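Local coordinates for lipopolysaccharide biosynthesis protein wbpB (Thermus thermophilus, PDB 3O9Z) that probably oxidises a nucleotide-linked sugar with NAD in the biosynthesis of 2,3-diacetamido-2,3-dideoxy-D-mannuronic acid, and binds 2-oxoglutarate beside the cofactor, at residues D74-H85 with A97-L107. Residues are numbered along the deposited sequence; the frame is centred on the assembly and turned at random.
Sequences DYLSIASPNHLH and ANALSEKPLVL. With NAD (nicotinamide-adenine-dinucleotide), chain E; AKG (2-oxoglutaric acid), chain F.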
loop_
_atom_site.group_PDB
_atom_site.type_symbol
_atom_site.label_atom_id
_atom_site.label_comp_id
_atom_site.label_asym_id
_atom_site.label_seq_id
_atom_site.Cartn_x
_atom_site.Cartn_y
_atom_site.Cartn_z
ATOM N N ASP A 74 -10.806 8.775 25.885
ATOM C CA ASP A 74 -11.296 7.755 26.848
ATOM C C ASP A 74 -11.188 6.325 26.306
ATOM O O ASP A 74 -10.861 5.393 27.059
ATOM C CB ASP A 74 -12.751 8.076 27.157
ATOM C CG ASP A 74 -12.896 9.422 27.847
ATOM O OD1 ASP A 74 -12.160 9.668 28.829
ATOM O OD2 ASP A 74 -13.755 10.209 27.390
ATOM N N TYR A 75 -11.382 6.163 24.991
ATOM C CA TYR A 75 -11.506 4.852 24.370
ATOM C C TYR A 75 -10.833 4.883 22.982
ATOM O O TYR A 75 -10.991 5.858 22.209
ATOM C CB TYR A 75 -12.972 4.517 24.125
ATOM C CG TYR A 75 -13.560 3.713 25.263
ATOM C CD1 TYR A 75 -13.516 2.329 25.243
ATOM C CD2 TYR A 75 -14.053 4.349 26.382
ATOM C CE1 TYR A 75 -14.029 1.573 26.285
ATOM C CE2 TYR A 75 -14.549 3.613 27.438
ATOM C CZ TYR A 75 -14.528 2.242 27.382
ATOM O OH TYR A 75 -15.015 1.496 28.435
ATOM N N LEU A 76 -10.092 3.825 22.716
ATOM C CA LEU A 76 -9.706 3.519 21.328
ATOM C C LEU A 76 -10.670 2.438 20.841
ATOM O O LEU A 76 -10.587 1.310 21.349
ATOM C CB LEU A 76 -8.251 3.086 21.274
ATOM C CG LEU A 76 -7.762 2.887 19.832
ATOM C CD1 LEU A 76 -7.808 4.233 19.053
ATOM C CD2 LEU A 76 -6.394 2.344 19.889
ATOM N N SER A 77 -11.519 2.732 19.850
ATOM C CA SER A 77 -12.270 1.696 19.134
ATOM C C SER A 77 -11.426 1.133 17.999
ATOM O O SER A 77 -10.780 1.871 17.255
ATOM C CB SER A 77 -13.560 2.245 18.558
ATOM O OG SER A 77 -14.499 2.676 19.539
ATOM N N ILE A 78 -11.469 -0.182 17.832
ATOM C CA ILE A 78 -10.484 -0.844 16.980
ATOM C C ILE A 78 -11.235 -1.705 15.959
ATOM O O ILE A 78 -11.844 -2.718 16.288
ATOM C CB ILE A 78 -9.477 -1.710 17.802
ATOM C CG1 ILE A 78 -8.615 -0.758 18.650
ATOM C CG2 ILE A 78 -8.617 -2.617 16.968
ATOM C CD1 ILE A 78 -7.833 -1.488 19.789
ATOM N N ALA A 79 -11.168 -1.267 14.704
ATOM C CA ALA A 79 -11.821 -1.980 13.574
ATOM C C ALA A 79 -10.793 -2.331 12.503
ATOM O O ALA A 79 -11.141 -2.393 11.303
ATOM C CB ALA A 79 -12.962 -1.153 13.037
ATOM N N SER A 80 -9.542 -2.541 12.872
ATOM C CA SER A 80 -8.442 -2.969 12.018
ATOM C C SER A 80 -8.454 -4.490 11.802
ATOM O O SER A 80 -9.244 -5.185 12.484
ATOM C CB SER A 80 -7.122 -2.504 12.639
ATOM O OG SER A 80 -7.070 -3.071 13.966
ATOM N N PRO A 81 -7.609 -5.023 10.894
ATOM C CA PRO A 81 -7.457 -6.486 10.729
ATOM C C PRO A 81 -7.044 -7.159 12.045
ATOM O O PRO A 81 -6.465 -6.509 12.942
ATOM C CB PRO A 81 -6.338 -6.633 9.702
ATOM C CG PRO A 81 -6.509 -5.355 8.834
ATOM C CD PRO A 81 -6.827 -4.294 9.866
ATOM N N ASN A 82 -7.442 -8.409 12.218
ATOM C CA ASN A 82 -7.434 -9.059 13.518
ATOM C C ASN A 82 -6.080 -9.056 14.163
ATOM O O ASN A 82 -6.042 -8.917 15.410
ATOM C CB ASN A 82 -7.946 -10.504 13.393
ATOM C CG ASN A 82 -9.357 -10.562 12.809
ATOM O OD1 ASN A 82 -10.090 -9.579 12.769
ATOM N ND2 ASN A 82 -9.743 -11.781 12.400
ATOM N N HIS A 83 -5.011 -9.271 13.412
ATOM C CA HIS A 83 -3.685 -9.366 14.023
ATOM C C HIS A 83 -3.247 -8.032 14.608
ATOM O O HIS A 83 -2.322 -8.023 15.451
ATOM C CB HIS A 83 -2.653 -9.846 13.030
ATOM C CG HIS A 83 -2.360 -8.864 11.944
ATOM N ND1 HIS A 83 -3.332 -8.320 11.128
ATOM C CD2 HIS A 83 -1.179 -8.341 11.534
ATOM C CE1 HIS A 83 -2.759 -7.493 10.273
ATOM N NE2 HIS A 83 -1.451 -7.515 10.475
ATOM N N LEU A 84 -3.870 -6.942 14.189
ATOM C CA LEU A 84 -3.514 -5.646 14.747
ATOM C C LEU A 84 -4.315 -5.333 15.998
ATOM O O LEU A 84 -4.055 -4.316 16.681
ATOM C CB LEU A 84 -3.792 -4.539 13.699
ATOM C CG LEU A 84 -2.671 -4.521 12.669
ATOM C CD1 LEU A 84 -3.219 -3.876 11.365
ATOM C CD2 LEU A 84 -1.488 -3.677 13.205
ATOM N N HIS A 85 -5.305 -6.157 16.373
ATOM C CA HIS A 85 -6.054 -5.837 17.565
ATOM C C HIS A 85 -5.139 -5.821 18.807
ATOM O O HIS A 85 -5.188 -4.823 19.549
ATOM C CB HIS A 85 -7.234 -6.806 17.769
ATOM C CG HIS A 85 -8.304 -6.712 16.712
ATOM N ND1 HIS A 85 -9.408 -7.535 16.721
ATOM C CD2 HIS A 85 -8.386 -5.973 15.574
ATOM C CE1 HIS A 85 -10.157 -7.269 15.658
ATOM N NE2 HIS A 85 -9.572 -6.316 14.954
ATOM N N ALA A 97 -5.866 4.970 27.704
ATOM C CA ALA A 97 -7.247 4.844 27.246
ATOM C C ALA A 97 -7.656 3.353 27.381
ATOM O O ALA A 97 -6.796 2.453 27.408
ATOM C CB ALA A 97 -7.362 5.216 25.735
ATOM N N ASN A 98 -8.957 3.167 27.460
ATOM C CA ASN A 98 -9.540 1.815 27.410
ATOM C C ASN A 98 -9.602 1.469 25.927
ATOM O O ASN A 98 -9.383 2.326 25.059
ATOM C CB ASN A 98 -10.954 1.807 28.004
ATOM C CG ASN A 98 -10.958 1.836 29.561
ATOM O OD1 ASN A 98 -9.979 1.701 30.261
ATOM N ND2 ASN A 98 -12.141 1.884 30.083
ATOM N N ALA A 99 -9.891 0.201 25.647
ATOM C CA ALA A 99 -10.005 -0.292 24.270
ATOM C C ALA A 99 -11.333 -0.947 24.074
ATOM O O ALA A 99 -11.823 -1.691 24.964
ATOM C CB ALA A 99 -8.883 -1.256 23.983
ATOM N N LEU A 100 -11.903 -0.758 22.893
ATOM C CA LEU A 100 -13.071 -1.503 22.511
ATOM C C LEU A 100 -12.774 -2.058 21.135
ATOM O O LEU A 100 -12.857 -1.334 20.130
ATOM C CB LEU A 100 -14.348 -0.682 22.449
ATOM C CG LEU A 100 -15.638 -1.376 21.952
ATOM C CD1 LEU A 100 -15.830 -2.796 22.560
ATOM C CD2 LEU A 100 -16.905 -0.536 22.059
ATOM N N SER A 101 -12.461 -3.336 21.107
ATOM C CA SER A 101 -11.985 -3.947 19.874
ATOM C C SER A 101 -13.056 -4.808 19.222
ATOM O O SER A 101 -13.825 -5.492 19.886
ATOM C CB SER A 101 -10.809 -4.844 20.188
ATOM O OG SER A 101 -10.253 -5.444 19.039
ATOM N N GLU A 102 -13.104 -4.739 17.891
ATOM C CA GLU A 102 -13.865 -5.757 17.160
ATOM C C GLU A 102 -13.436 -7.152 17.564
ATOM O O GLU A 102 -12.300 -7.399 17.985
ATOM C CB GLU A 102 -13.711 -5.551 15.647
ATOM C CG GLU A 102 -14.734 -4.584 15.081
ATOM C CD GLU A 102 -16.157 -5.107 15.128
ATOM O OE1 GLU A 102 -16.308 -6.344 15.434
ATOM O OE2 GLU A 102 -17.114 -4.367 14.830
ATOM N N LYS A 103 -14.323 -8.109 17.267
ATOM C CA LYS A 103 -13.971 -9.530 17.353
ATOM C C LYS A 103 -13.014 -9.931 16.231
ATOM O O LYS A 103 -12.946 -9.259 15.183
ATOM C CB LYS A 103 -15.222 -10.429 17.389
ATOM C CG LYS A 103 -16.342 -10.093 16.387
ATOM C CD LYS A 103 -15.964 -10.068 14.884
ATOM C CE LYS A 103 -15.490 -11.415 14.345
ATOM N NZ LYS A 103 -15.173 -11.175 12.870
ATOM N N PRO A 104 -12.233 -10.981 16.435
ATOM C CA PRO A 104 -11.916 -11.621 17.740
ATOM C C PRO A 104 -11.132 -10.588 18.537
ATOM O O PRO A 104 -10.342 -9.845 17.957
ATOM C CB PRO A 104 -11.002 -12.794 17.350
ATOM C CG PRO A 104 -10.291 -12.279 16.069
ATOM C CD PRO A 104 -11.385 -11.509 15.356
ATOM N N LEU A 105 -11.311 -10.524 19.854
ATOM C CA LEU A 105 -10.592 -9.515 20.647
ATOM C C LEU A 105 -9.089 -9.523 20.365
ATOM O O LEU A 105 -8.492 -8.452 20.115
ATOM C CB LEU A 105 -10.898 -9.789 22.156
ATOM C CG LEU A 105 -10.385 -8.742 23.175
ATOM C CD1 LEU A 105 -10.765 -7.357 22.693
ATOM C CD2 LEU A 105 -11.047 -9.031 24.539
ATOM N N VAL A 106 -8.448 -10.688 20.417
ATOM C CA VAL A 106 -7.094 -10.907 19.955
ATOM C C VAL A 106 -7.020 -12.295 19.322
ATOM O O VAL A 106 -8.035 -13.018 19.336
ATOM C CB VAL A 106 -6.011 -10.775 21.055
ATOM C CG1 VAL A 106 -6.051 -9.371 21.706
ATOM C CG2 VAL A 106 -6.240 -11.874 22.168
ATOM N N LEU A 107 -5.877 -12.652 18.772
ATOM C CA LEU A 107 -5.713 -13.926 18.062
ATOM C C LEU A 107 -5.316 -15.061 18.989
ATOM O O LEU A 107 -5.613 -16.215 18.725
ATOM C CB LEU A 107 -4.727 -13.831 16.887
ATOM C CG LEU A 107 -5.221 -12.992 15.694
ATOM C CD1 LEU A 107 -4.105 -13.036 14.615
ATOM C CD2 LEU A 107 -6.566 -13.648 15.289
HETATM P PA NAD E . -11.885 -4.263 5.978
HETATM O O1A NAD E . -13.083 -3.787 5.247
HETATM O O2A NAD E . -10.738 -5.007 5.277
HETATM O O5B NAD E . -11.371 -2.923 6.638
HETATM C C5B NAD E . -10.168 -3.041 7.346
HETATM C C4B NAD E . -9.580 -1.621 7.529
HETATM O O4B NAD E . -8.432 -1.648 8.417
HETATM C C3B NAD E . -9.028 -1.136 6.160
HETATM O O3B NAD E . -9.604 0.131 5.780
HETATM C C2B NAD E . -7.502 -1.088 6.349
HETATM O O2B NAD E . -6.831 -0.075 5.586
HETATM C C1B NAD E . -7.485 -0.725 7.864
HETATM N N9A NAD E . -6.148 -1.002 8.449
HETATM C C8A NAD E . -5.093 -1.783 8.087
HETATM N N7A NAD E . -4.081 -1.638 8.940
HETATM C C5A NAD E . -4.440 -0.667 9.842
HETATM C C6A NAD E . -3.801 -0.038 10.976
HETATM N N6A NAD E . -2.511 -0.360 11.305
HETATM N N1A NAD E . -4.580 0.848 11.585
HETATM C C2A NAD E . -5.824 1.228 11.329
HETATM N N3A NAD E . -6.435 0.671 10.251
HETATM C C4A NAD E . -5.758 -0.262 9.573
HETATM O O3 NAD E . -12.364 -5.198 7.183
HETATM P PN NAD E . -13.646 -5.176 8.078
HETATM O O1N NAD E . -14.637 -6.206 7.537
HETATM O O2N NAD E . -14.109 -3.762 8.293
HETATM O O5D NAD E . -13.149 -5.875 9.426
HETATM C C5D NAD E . -12.578 -4.975 10.342
HETATM C C4D NAD E . -12.621 -5.682 11.709
HETATM O O4D NAD E . -14.021 -5.739 12.063
HETATM C C3D NAD E . -12.067 -7.113 11.752
HETATM O O3D NAD E . -11.548 -7.302 13.107
HETATM C C2D NAD E . -13.356 -7.941 11.630
HETATM O O2D NAD E . -13.250 -9.205 12.266
HETATM C C1D NAD E . -14.455 -7.094 12.283
HETATM N N1N NAD E . -15.787 -7.355 11.739
HETATM C C2N NAD E . -16.790 -7.568 12.564
HETATM C C3N NAD E . -18.092 -7.807 12.172
HETATM C C7N NAD E . -19.063 -8.097 13.242
HETATM O O7N NAD E . -18.885 -7.713 14.418
HETATM N N7N NAD E . -20.183 -8.672 12.819
HETATM C C4N NAD E . -18.354 -7.795 10.795
HETATM C C5N NAD E . -17.289 -7.478 9.951
HETATM C C6N NAD E . -15.999 -7.239 10.419
HETATM C C1 AKG F . -17.070 -10.809 9.679
HETATM O O1 AKG F . -17.323 -10.818 8.446
HETATM O O2 AKG F . -15.935 -10.572 10.109
HETATM C C2 AKG F . -18.100 -10.957 10.685
HETATM O O5 AKG F . -17.777 -10.926 11.870
HETATM C C3 AKG F . -19.535 -11.176 10.286
HETATM C C4 AKG F . -19.791 -12.683 10.281
HETATM C C5 AKG F . -21.147 -13.067 9.725
HETATM O O3 AKG F . -21.538 -12.555 8.659
HETATM O O4 AKG F . -21.845 -13.878 10.340
#
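Asn98 meets Tyr75 where two parallel strands of the NAD-binding Rossmann fold begin, 75-78 and 98-101, joined by helix 85-94 in a beta-alpha-beta crossover; as is usual in this fold, the cofactor lies past their C-terminal ends. Asn98 lays CB over one face of the Tyr75 ring, 3.7 Å from its centroid, and turns its amide plane 86° from the ring. From there ND2 gives a weak hydrogen bond to Tyr75 OH, while OD1 is held by Arg125 N. The backbone ladder starts here, Asn98 N bonding to Asp74 O and Asn98 O receiving Leu76 N; Leu100 N and O continue it to Leu76 O and Ile78 N. Ser101 swings OG away from its own N (chi1 -178°), over the rim of one His85 face; Asn82 CA covers the centre of the other. Glu102 N closes the ladder on Ile78 O, and its OE2 is hydrogen-bonded to His19 and His266. Lys103 NZ bridges the ligands, bonding NAD O2D and O5 of 2-oxoglutarate. Pro104, after a cis peptide, packs CD 3.4 Å from Asn82 CG, and its O accepts a 2.8 Å hydrogen bond from His85 ND1, near the imidazole plane. His85 NE2 bonds Ser80 O at 2.7 Å, from above the carbonyl plane. A leucine replacing His85 would probably leave Pro104 O and Ser80 O without these bonds. Leu107 finishes the contact, CD1 lying 3.7 Å from His83 CA and CD2 3.9 Å from Asn82 CB.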